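Local coordinates for GXWXG domain-containing protein (Thermomonospora curvata, PDB 4MVE) that is of unknown function, a small bacterial protein whose GXWXG and DUF4334 family regions share one curved antiparallel beta sheet, at residues Thr43-Phe49 against Tyr144-Glu150; Met62-Lys67 against Pro77-Arg81. All blocks are in the same frame, centred on the assembly; numbering follows the deposited sequence.

Interaction 1 of 2, residues Thr43-Phe49 against Tyr144-Glu150; sequences TWRGGIF and YFHLTRE
Trp-44, the tryptophan of the GXWXG motif, faces Arg-149 in a non-hydrogen-bonded pair of two antiparallel strands, where the contact is tightly packed. Arg-149 CB sits over the six-membered ring, 3.9 Å from its centroid, in a CH-pi contact. The arginine chain then bends at chi3, and its guanidinium, turned 49° from the indole plane, puts CZ 3.6 Å from Trp-44 CZ2. Asp-127 O and Phe-39 O, outside the strands, hold the guanidinium, while Met-40 O accepts from Trp-44 NE1. The Leu-147 side chain crosses the indole at about a right angle, its CB 3.5 Å from Trp-44 CE3. A leucine in place of Trp-44 would probably leave Arg-149 without the flat surface it lies against and Met-40 O without its indole donor.

On the other face of the sheet, His-146 takes a chi1 of 48°, wedging CG between its backbone N and carbonyl carbon and swinging the imidazole over Gly-47. Its CE1 comes within 3.3 Å of Gly-47 CA, leaving no room for a side chain there. The imidazole turns an edge to the face of Phe-49 in a T-shaped pair, planes at 71°. A water donates to Arg-45 O and pairs with His-146 ND1 at 2.7 Å and Thr-148 OG1 at 2.8 Å.

Toward the solvent the grip slackens: across the two strands the Arg-45 guanidinium meets Thr-148 CG2, 4.1 Å from NH2, and Glu-150, though poorly ordered, bonds through OE1 to Tyr-65 OH and lies beside Thr-43.

Five backbone hydrogen bonds join the strands from Thr-43/Glu-150 to Gly-47/His-146; the side-chain fit appears to rest on an aromatic face against an arginine chain and an imidazole whose ND1 pairs with water while its buried NE2 has no partner in the model.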
ATOM      1  N   THR A  43     -11.461  -1.645  -4.628  1.00 34.80           N
ATOM      2  CA  THR A  43     -10.486  -2.720  -4.744  1.00 34.38           C
ATOM      3  C   THR A  43      -9.266  -2.195  -5.485  1.00 37.97           C
ATOM      4  O   THR A  43      -9.403  -1.469  -6.485  1.00 37.65           O
ATOM      5  CB  THR A  43     -11.118  -3.953  -5.406  1.00 39.55           C
ATOM      6  OG1 THR A  43     -12.174  -4.391  -4.558  1.00 35.93           O
ATOM      7  CG2 THR A  43     -10.125  -5.114  -5.586  1.00 34.73           C
ATOM      8  N   TRP A  44      -8.073  -2.552  -4.978  1.00 34.80           N
ATOM      9  CA  TRP A  44      -6.797  -2.129  -5.560  1.00 33.86           C
ATOM     10  C   TRP A  44      -5.836  -3.299  -5.749  1.00 38.00           C
ATOM     11  O   TRP A  44      -5.759  -4.193  -4.889  1.00 37.85           O
ATOM     12  CB  TRP A  44      -6.098  -1.060  -4.686  1.00 30.63           C
ATOM     13  CG  TRP A  44      -6.884   0.183  -4.403  1.00 30.86           C
ATOM     14  CD1 TRP A  44      -7.981   0.287  -3.600  1.00 33.54           C
ATOM     15  CD2 TRP A  44      -6.523   1.539  -4.769  1.00 30.00           C
ATOM     16  NE1 TRP A  44      -8.358   1.610  -3.474  1.00 32.06           N
ATOM     17  CE2 TRP A  44      -7.487   2.399  -4.189  1.00 33.28           C
ATOM     18  CE3 TRP A  44      -5.445   2.109  -5.481  1.00 30.30           C
ATOM     19  CZ2 TRP A  44      -7.430   3.801  -4.330  1.00 31.15           C
ATOM     20  CZ3 TRP A  44      -5.390   3.494  -5.620  1.00 31.16           C
ATOM     21  CH2 TRP A  44      -6.375   4.324  -5.047  1.00 31.26           C
ATOM     22  N   ARG A  45      -5.090  -3.269  -6.867  1.00 33.76           N
ATOM     23  CA  ARG A  45      -4.021  -4.223  -7.208  1.00 33.35           C
ATOM     24  C   ARG A  45      -2.694  -3.668  -6.635  1.00 35.06           C
ATOM     25  O   ARG A  45      -2.366  -2.482  -6.824  1.00 32.99           O
ATOM     26  CB  ARG A  45      -3.918  -4.448  -8.729  1.00 32.27           C
ATOM     27  CG  ARG A  45      -2.772  -5.413  -9.090  1.00 46.52           C
ATOM     28  CD  ARG A  45      -2.699  -5.780 -10.574  1.00 53.64           C
ATOM     29  NE  ARG A  45      -2.242  -4.676 -11.428  1.00 60.42           N
ATOM     30  CZ  ARG A  45      -3.029  -3.975 -12.242  1.00 80.42           C
ATOM     31  NH1 ARG A  45      -4.326  -4.244 -12.318  1.00 69.38           N
ATOM     32  NH2 ARG A  45      -2.521  -3.004 -12.991  1.00 72.13           N
ATOM     33  N   GLY A  46      -1.980  -4.517  -5.908  1.00 31.03           N
ATOM     34  CA  GLY A  46      -0.744  -4.118  -5.255  1.00 30.32           C
ATOM     35  C   GLY A  46       0.501  -4.660  -5.896  1.00 33.85           C
ATOM     36  O   GLY A  46       0.453  -5.661  -6.607  1.00 35.17           O
ATOM     37  N   GLY A  47       1.587  -3.955  -5.654  1.00 28.41           N
ATOM     38  CA  GLY A  47       2.925  -4.286  -6.109  1.00 28.35           C
ATOM     39  C   GLY A  47       3.915  -3.693  -5.138  1.00 33.66           C
ATOM     40  O   GLY A  47       3.552  -2.852  -4.303  1.00 31.61           O
ATOM     41  N   ILE A  48       5.154  -4.154  -5.202  1.00 33.26           N
ATOM     42  CA  ILE A  48       6.172  -3.751  -4.241  1.00 34.58           C
ATOM     43  C   ILE A  48       7.378  -3.161  -4.951  1.00 38.68           C
ATOM     44  O   ILE A  48       7.803  -3.681  -5.981  1.00 40.25           O
ATOM     45  CB  ILE A  48       6.564  -5.001  -3.391  1.00 38.41           C
ATOM     46  CG1 ILE A  48       5.358  -5.563  -2.630  1.00 37.64           C
ATOM     47  CG2 ILE A  48       7.695  -4.688  -2.418  1.00 42.87           C
ATOM     48  CD1 ILE A  48       5.491  -7.039  -2.262  1.00 45.20           C
ATOM     49  N   PHE A  49       7.976  -2.133  -4.360  1.00 33.02           N
ATOM     50  CA  PHE A  49       9.146  -1.485  -4.962  1.00 33.57           C
ATOM     51  C   PHE A  49      10.448  -2.271  -4.736  1.00 39.25           C
ATOM     52  O   PHE A  49      11.296  -2.237  -5.603  1.00 38.29           O
ATOM     53  CB  PHE A  49       9.311  -0.049  -4.440  1.00 34.88           C
ATOM     54  CG  PHE A  49       8.238   0.884  -4.951  1.00 35.83           C
ATOM     55  CD1 PHE A  49       8.272   1.360  -6.269  1.00 36.98           C
ATOM     56  CD2 PHE A  49       7.240   1.354  -4.101  1.00 34.06           C
ATOM     57  CE1 PHE A  49       7.294   2.249  -6.733  1.00 36.60           C
ATOM     58  CE2 PHE A  49       6.273   2.262  -4.563  1.00 36.40           C
ATOM     59  CZ  PHE A  49       6.309   2.705  -5.876  1.00 34.30           C
ATOM     60  N   TYR A 144       8.080   0.671   1.246  1.00 32.49           N
ATOM     61  CA  TYR A 144       7.102   1.196   0.317  1.00 30.46           C
ATOM     62  C   TYR A 144       6.503   0.157  -0.595  1.00 32.84           C
ATOM     63  O   TYR A 144       7.193  -0.743  -1.052  1.00 33.65           O
ATOM     64  CB  TYR A 144       7.748   2.324  -0.532  1.00 30.05           C
ATOM     65  CG  TYR A 144       8.224   3.469   0.332  1.00 29.26           C
ATOM     66  CD1 TYR A 144       7.352   4.481   0.725  1.00 31.20           C
ATOM     67  CD2 TYR A 144       9.531   3.515   0.803  1.00 30.78           C
ATOM     68  CE1 TYR A 144       7.776   5.514   1.559  1.00 29.66           C
ATOM     69  CE2 TYR A 144       9.951   4.514   1.676  1.00 31.89           C
ATOM     70  CZ  TYR A 144       9.073   5.516   2.048  1.00 36.56           C
ATOM     71  OH  TYR A 144       9.493   6.492   2.920  1.00 39.95           O
ATOM     72  N   PHE A 145       5.226   0.337  -0.915  1.00 27.96           N
ATOM     73  CA  PHE A 145       4.523  -0.505  -1.870  1.00 27.56           C
ATOM     74  C   PHE A 145       3.582   0.384  -2.708  1.00 30.97           C
ATOM     75  O   PHE A 145       3.439   1.571  -2.413  1.00 30.63           O
ATOM     76  CB  PHE A 145       3.787  -1.672  -1.155  1.00 27.98           C
ATOM     77  CG  PHE A 145       2.647  -1.231  -0.268  1.00 29.25           C
ATOM     78  CD1 PHE A 145       2.868  -0.918   1.080  1.00 32.64           C
ATOM     79  CD2 PHE A 145       1.349  -1.126  -0.774  1.00 29.51           C
ATOM     80  CE1 PHE A 145       1.816  -0.495   1.903  1.00 32.62           C
ATOM     81  CE2 PHE A 145       0.299  -0.687   0.037  1.00 33.06           C
ATOM     82  CZ  PHE A 145       0.534  -0.388   1.377  1.00 32.12           C
ATOM     83  N   HIS A 146       2.930  -0.175  -3.739  1.00 27.26           N
ATOM     84  CA  HIS A 146       2.036   0.682  -4.520  1.00 26.83           C
ATOM     85  C   HIS A 146       0.694   0.013  -4.730  1.00 30.38           C
ATOM     86  O   HIS A 146       0.594  -1.185  -4.551  1.00 30.81           O
ATOM     87  CB  HIS A 146       2.675   1.122  -5.858  1.00 26.98           C
ATOM     88  CG  HIS A 146       3.305   0.028  -6.672  1.00 29.65           C
ATOM     89  ND1 HIS A 146       2.542  -0.829  -7.451  1.00 31.93           N
ATOM     90  CD2 HIS A 146       4.608  -0.307  -6.814  1.00 29.31           C
ATOM     91  CE1 HIS A 146       3.400  -1.639  -8.043  1.00 29.69           C
ATOM     92  NE2 HIS A 146       4.652  -1.354  -7.701  1.00 29.35           N
ATOM     93  N   LEU A 147      -0.357   0.813  -5.003  1.00 27.34           N
ATOM     94  CA  LEU A 147      -1.706   0.344  -5.290  1.00 26.21           C
ATOM     95  C   LEU A 147      -2.244   1.057  -6.505  1.00 32.69           C
ATOM     96  O   LEU A 147      -2.106   2.276  -6.615  1.00 33.78           O
ATOM     97  CB  LEU A 147      -2.677   0.533  -4.095  1.00 25.77           C
ATOM     98  CG  LEU A 147      -2.334  -0.134  -2.746  1.00 27.90           C
ATOM     99  CD1 LEU A 147      -3.228   0.426  -1.622  1.00 26.35           C
ATOM    100  CD2 LEU A 147      -2.356  -1.689  -2.834  1.00 26.73           C
ATOM    101  N   THR A 148      -2.911   0.290  -7.378  1.00 29.60           N
ATOM    102  CA  THR A 148      -3.585   0.693  -8.624  1.00 31.08           C
ATOM    103  C   THR A 148      -5.060   0.325  -8.491  1.00 35.42           C
ATOM    104  O   THR A 148      -5.385  -0.823  -8.207  1.00 31.97           O
ATOM    105  CB  THR A 148      -2.923   0.040  -9.846  1.00 33.38           C
ATOM    106  OG1 THR A 148      -1.542   0.397  -9.799  1.00 34.12           O
ATOM    107  CG2 THR A 148      -3.546   0.525 -11.189  1.00 33.20           C
ATOM    108  N   ARG A 149      -5.929   1.318  -8.628  1.00 35.99           N
ATOM    109  CA  ARG A 149      -7.368   1.163  -8.467  1.00 39.24           C
ATOM    110  C   ARG A 149      -7.973   0.320  -9.596  1.00 46.76           C
ATOM    111  O   ARG A 149      -7.688   0.564 -10.769  1.00 48.11           O
ATOM    112  CB  ARG A 149      -8.040   2.556  -8.408  1.00 40.80           C
ATOM    113  CG  ARG A 149      -9.503   2.541  -7.966  1.00 46.53           C
ATOM    114  CD  ARG A 149     -10.239   3.851  -8.243  1.00 49.26           C
ATOM    115  NE  ARG A 149      -9.609   5.034  -7.626  1.00 46.62           N
ATOM    116  CZ  ARG A 149      -9.826   5.458  -6.384  1.00 52.41           C
ATOM    117  NH1 ARG A 149     -10.637   4.784  -5.572  1.00 43.00           N
ATOM    118  NH2 ARG A 149      -9.231   6.558  -5.941  1.00 34.87           N
ATOM    119  N   GLU A 150      -8.784  -0.691  -9.229  1.00 46.17           N
ATOM    120  CA  GLU A 150      -9.538  -1.524 -10.177  1.00 49.86           C
ATOM    121  C   GLU A 150     -10.668  -0.677 -10.742  1.00 59.06           C
ATOM    122  O   GLU A 150     -11.385  -0.046  -9.965  1.00 60.34           O
ATOM    123  CB  GLU A 150     -10.134  -2.755  -9.469  1.00 51.57           C
ATOM    124  CG  GLU A 150      -9.349  -4.052  -9.546  1.00 59.28           C
ATOM    125  CD  GLU A 150     -10.139  -5.276  -9.095  1.00 82.51           C
ATOM    126  OE1 GLU A 150      -9.513  -6.344  -8.908  1.00 82.89           O
ATOM    127  OE2 GLU A 150     -11.376  -5.171  -8.908  1.00 68.74           O
TER
HETATM  128  O   HOH W   1     -12.376  -0.017  -7.217  1.00 40.58           O
HETATM  129  O   HOH W   2      -0.015  -1.250  -8.168  1.00 31.76           O

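Interaction 2 of 2, residues Met62-Lys67 against Pro77-Arg81; sequences MNWYGK and PLLCR
The strands 64-67 and 77-81 run antiparallel, their axes at 142°, and a classic beta bulge interrupts their pairing where Tyr-65 and Gly-66 both face Leu-79. Leu-79 O accepts from Tyr-65 N at 2.7 Å and Gly-66 N at 3.2 Å, both from the same face of its carbonyl plane. Gly-66 O takes Leu-79 N and a weak bond from Trp-64 NE1. That indole, its CG anti to the backbone N (chi1 176°), brings CD1 to 3.2 Å from Leu-79 O. The Leu-79 side chain packs on the facing backbone, its CD1 3.6 Å from Lys-67 C. Lys-67 bends at chi4 so that NZ reaches Pro-77 O, 3.1 Å away, on a lone pair in the carbonyl plane. At the other end Arg-81 NH2 lies 3.6 Å from Tyr-65 CD1, with guanidinium and phenol planes nearly perpendicular, while Arg-81 NH1 bonds to Gly-85 O. Asn-63, closing a Schellman motif after helix 54-61, offers its O to Arg-81 N. The hairpin thus follows that helix after a short turn; strand 42-48 flanks it on one side and strand 87-89 on the other, and strand 106-113 packs against Lys-67, Pro-77 and Leu-78.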
HETATM    1  N   MSE A  62       2.702 -15.908  -1.108  1.00 43.03           N
HETATM    2  CA  MSE A  62       1.272 -16.047  -0.867  1.00 40.39           C
HETATM    3  C   MSE A  62       0.441 -15.614  -2.072  1.00 47.38           C
HETATM    4  O   MSE A  62      -0.783 -15.750  -2.025  1.00 49.45           O
HETATM    5  CB  MSE A  62       0.890 -15.214   0.324  1.00 38.95           C
HETATM    6  CG  MSE A  62       1.200 -15.904   1.592  1.00 45.01           C
HETATM    7 SE   MSE A  62      -0.141 -15.483   2.860  0.69 48.82          SE
HETATM    8  CE  MSE A  62      -1.781 -16.361   1.956  1.00 46.82           C
ATOM      9  N   ASN A  63       1.103 -15.109  -3.152  1.00 41.45           N
ATOM     10  CA  ASN A  63       0.458 -14.588  -4.349  1.00 41.06           C
ATOM     11  C   ASN A  63      -0.457 -13.418  -3.988  1.00 40.40           C
ATOM     12  O   ASN A  63      -1.566 -13.316  -4.505  1.00 39.11           O
ATOM     13  CB  ASN A  63      -0.326 -15.665  -5.117  1.00 50.66           C
ATOM     14  CG  ASN A  63       0.475 -16.426  -6.118  1.00 81.31           C
ATOM     15  OD1 ASN A  63       0.523 -16.076  -7.305  1.00 82.87           O
ATOM     16  ND2 ASN A  63       1.059 -17.520  -5.667  1.00 69.60           N
ATOM     17  N   TRP A  64       0.025 -12.529  -3.105  1.00 35.67           N
ATOM     18  CA  TRP A  64      -0.677 -11.314  -2.714  1.00 32.80           C
ATOM     19  C   TRP A  64      -1.105 -10.545  -3.954  1.00 35.76           C
ATOM     20  O   TRP A  64      -0.285 -10.294  -4.851  1.00 33.57           O
ATOM     21  CB  TRP A  64       0.223 -10.427  -1.850  1.00 29.70           C
ATOM     22  CG  TRP A  64      -0.424  -9.109  -1.500  1.00 28.50           C
ATOM     23  CD1 TRP A  64      -1.581  -8.922  -0.801  1.00 30.75           C
ATOM     24  CD2 TRP A  64       0.089  -7.809  -1.781  1.00 27.43           C
ATOM     25  NE1 TRP A  64      -1.833  -7.577  -0.653  1.00 29.13           N
ATOM     26  CE2 TRP A  64      -0.797  -6.872  -1.191  1.00 31.17           C
ATOM     27  CE3 TRP A  64       1.236  -7.335  -2.460  1.00 29.18           C
ATOM     28  CZ2 TRP A  64      -0.599  -5.486  -1.291  1.00 30.03           C
ATOM     29  CZ3 TRP A  64       1.460  -5.969  -2.511  1.00 29.71           C
ATOM     30  CH2 TRP A  64       0.539  -5.059  -1.954  1.00 29.55           C
ATOM     31  N   TYR A  65      -2.395 -10.258  -4.034  1.00 33.47           N
ATOM     32  CA  TYR A  65      -2.984  -9.518  -5.146  1.00 34.37           C
ATOM     33  C   TYR A  65      -3.072  -8.015  -4.820  1.00 37.98           C
ATOM     34  O   TYR A  65      -2.602  -7.184  -5.593  1.00 36.52           O
ATOM     35  CB  TYR A  65      -4.380 -10.058  -5.498  1.00 37.10           C
ATOM     36  CG  TYR A  65      -5.081  -9.175  -6.507  1.00 40.21           C
ATOM     37  CD1 TYR A  65      -4.663  -9.135  -7.834  1.00 43.12           C
ATOM     38  CD2 TYR A  65      -6.121  -8.330  -6.121  1.00 41.07           C
ATOM     39  CE1 TYR A  65      -5.243  -8.258  -8.748  1.00 45.82           C
ATOM     40  CE2 TYR A  65      -6.720  -7.460  -7.030  1.00 43.36           C
ATOM     41  CZ  TYR A  65      -6.273  -7.424  -8.345  1.00 53.07           C
ATOM     42  OH  TYR A  65      -6.878  -6.603  -9.269  1.00 56.33           O
ATOM     43  N   GLY A  66      -3.712  -7.691  -3.703  1.00 34.49           N
ATOM     44  CA  GLY A  66      -3.913  -6.311  -3.296  1.00 33.05           C
ATOM     45  C   GLY A  66      -4.755  -6.141  -2.050  1.00 33.52           C
ATOM     46  O   GLY A  66      -4.547  -6.832  -1.036  1.00 30.63           O
ATOM     47  N   LYS A  67      -5.692  -5.179  -2.112  1.00 30.16           N
ATOM     48  CA  LYS A  67      -6.534  -4.786  -0.945  1.00 29.25           C
ATOM     49  C   LYS A  67      -7.916  -4.353  -1.357  1.00 35.86           C
ATOM     50  O   LYS A  67      -8.102  -3.899  -2.498  1.00 36.06           O
ATOM     51  CB  LYS A  67      -5.878  -3.614  -0.169  1.00 25.67           C
ATOM     52  CG  LYS A  67      -4.424  -3.822   0.246  1.00 26.14           C
ATOM     53  CD  LYS A  67      -3.853  -2.607   0.998  1.00 31.91           C
ATOM     54  CE  LYS A  67      -2.435  -2.828   1.429  1.00 32.04           C
ATOM     55  NZ  LYS A  67      -2.361  -3.860   2.496  1.00 40.39           N
ATOM     56  N   PRO A  77      -6.997  -6.380   4.039  1.00 31.88           N
ATOM     57  CA  PRO A  77      -5.632  -5.964   3.678  1.00 29.22           C
ATOM     58  C   PRO A  77      -4.867  -6.920   2.776  1.00 29.58           C
ATOM     59  O   PRO A  77      -3.898  -6.497   2.130  1.00 27.11           O
ATOM     60  CB  PRO A  77      -4.929  -5.847   5.032  1.00 29.88           C
ATOM     61  CG  PRO A  77      -5.658  -6.798   5.923  1.00 35.12           C
ATOM     62  CD  PRO A  77      -7.080  -6.868   5.435  1.00 32.13           C
ATOM     63  N   LEU A  78      -5.242  -8.199   2.760  1.00 27.25           N
ATOM     64  CA  LEU A  78      -4.462  -9.205   2.020  1.00 27.07           C
ATOM     65  C   LEU A  78      -5.269 -10.054   1.094  1.00 31.11           C
ATOM     66  O   LEU A  78      -5.485 -11.242   1.359  1.00 30.24           O
ATOM     67  CB  LEU A  78      -3.699 -10.123   3.000  1.00 27.38           C
ATOM     68  CG  LEU A  78      -2.757  -9.404   3.983  1.00 29.69           C
ATOM     69  CD1 LEU A  78      -2.358 -10.339   5.092  1.00 30.93           C
ATOM     70  CD2 LEU A  78      -1.490  -8.883   3.251  1.00 29.69           C
ATOM     71  N   LEU A  79      -5.656  -9.465  -0.047  1.00 29.02           N
ATOM     72  CA  LEU A  79      -6.307 -10.205  -1.118  1.00 30.03           C
ATOM     73  C   LEU A  79      -5.225 -10.969  -1.797  1.00 34.30           C
ATOM     74  O   LEU A  79      -4.147 -10.410  -2.000  1.00 32.10           O
ATOM     75  CB  LEU A  79      -7.046  -9.281  -2.105  1.00 30.42           C
ATOM     76  CG  LEU A  79      -8.192  -8.408  -1.545  1.00 33.14           C
ATOM     77  CD1 LEU A  79      -8.810  -7.552  -2.694  1.00 32.96           C
ATOM     78  CD2 LEU A  79      -9.287  -9.280  -0.831  1.00 31.59           C
ATOM     79  N   CYS A  80      -5.452 -12.266  -2.050  1.00 33.49           N
ATOM     80  CA  CYS A  80      -4.453 -13.132  -2.655  1.00 35.16           C
ATOM     81  C   CYS A  80      -5.082 -13.890  -3.761  1.00 42.31           C
ATOM     82  O   CYS A  80      -6.310 -14.003  -3.829  1.00 43.81           O
ATOM     83  CB  CYS A  80      -3.824 -14.076  -1.623  1.00 36.41           C
ATOM     84  SG  CYS A  80      -2.959 -13.233  -0.277  1.00 39.37           S
ATOM     85  N   ARG A  81      -4.244 -14.428  -4.623  1.00 41.14           N
ATOM     86  CA  ARG A  81      -4.697 -15.241  -5.726  1.00 44.30           C
ATOM     87  C   ARG A  81      -4.498 -16.697  -5.368  1.00 52.62           C
ATOM     88  O   ARG A  81      -3.387 -17.110  -4.996  1.00 51.30           O
ATOM     89  CB  ARG A  81      -3.972 -14.860  -7.013  1.00 44.38           C
ATOM     90  CG  ARG A  81      -4.810 -15.172  -8.238  1.00 59.43           C
ATOM     91  CD  ARG A  81      -4.114 -14.763  -9.506  1.00 63.10           C
ATOM     92  NE  ARG A  81      -4.131 -13.316  -9.745  1.00 57.77           N
ATOM     93  CZ  ARG A  81      -5.114 -12.666 -10.357  1.00 66.49           C
ATOM     94  NH1 ARG A  81      -6.221 -13.305 -10.717  1.00 63.09           N
ATOM     95  NH2 ARG A  81      -5.015 -11.366 -10.586  1.00 53.96           N
TER

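Interactions 1 and 2 belong to the same antiparallel sheet, their centres about 10 Å apart. Along the chain the order is 43-49, 62-67, 77-81, 144-150, so the local hairpin of interaction 2 falls between the two strands, 95 residues apart, that interaction 1 pairs. Strands 42-48 and 64-71 are neighbours and join the two contacts directly: Gly-46 N lies 2.8 Å from Tyr-65 O, Trp-64 CH2 packs on Gly-46 CA, and Tyr-65 OH meets Glu-150 OE1 at 2.7 Å. Interaction 2 stays within the GXWXG family region, whereas interaction 1 ties that region to DUF4334, so both family regions contribute strands to one sheet.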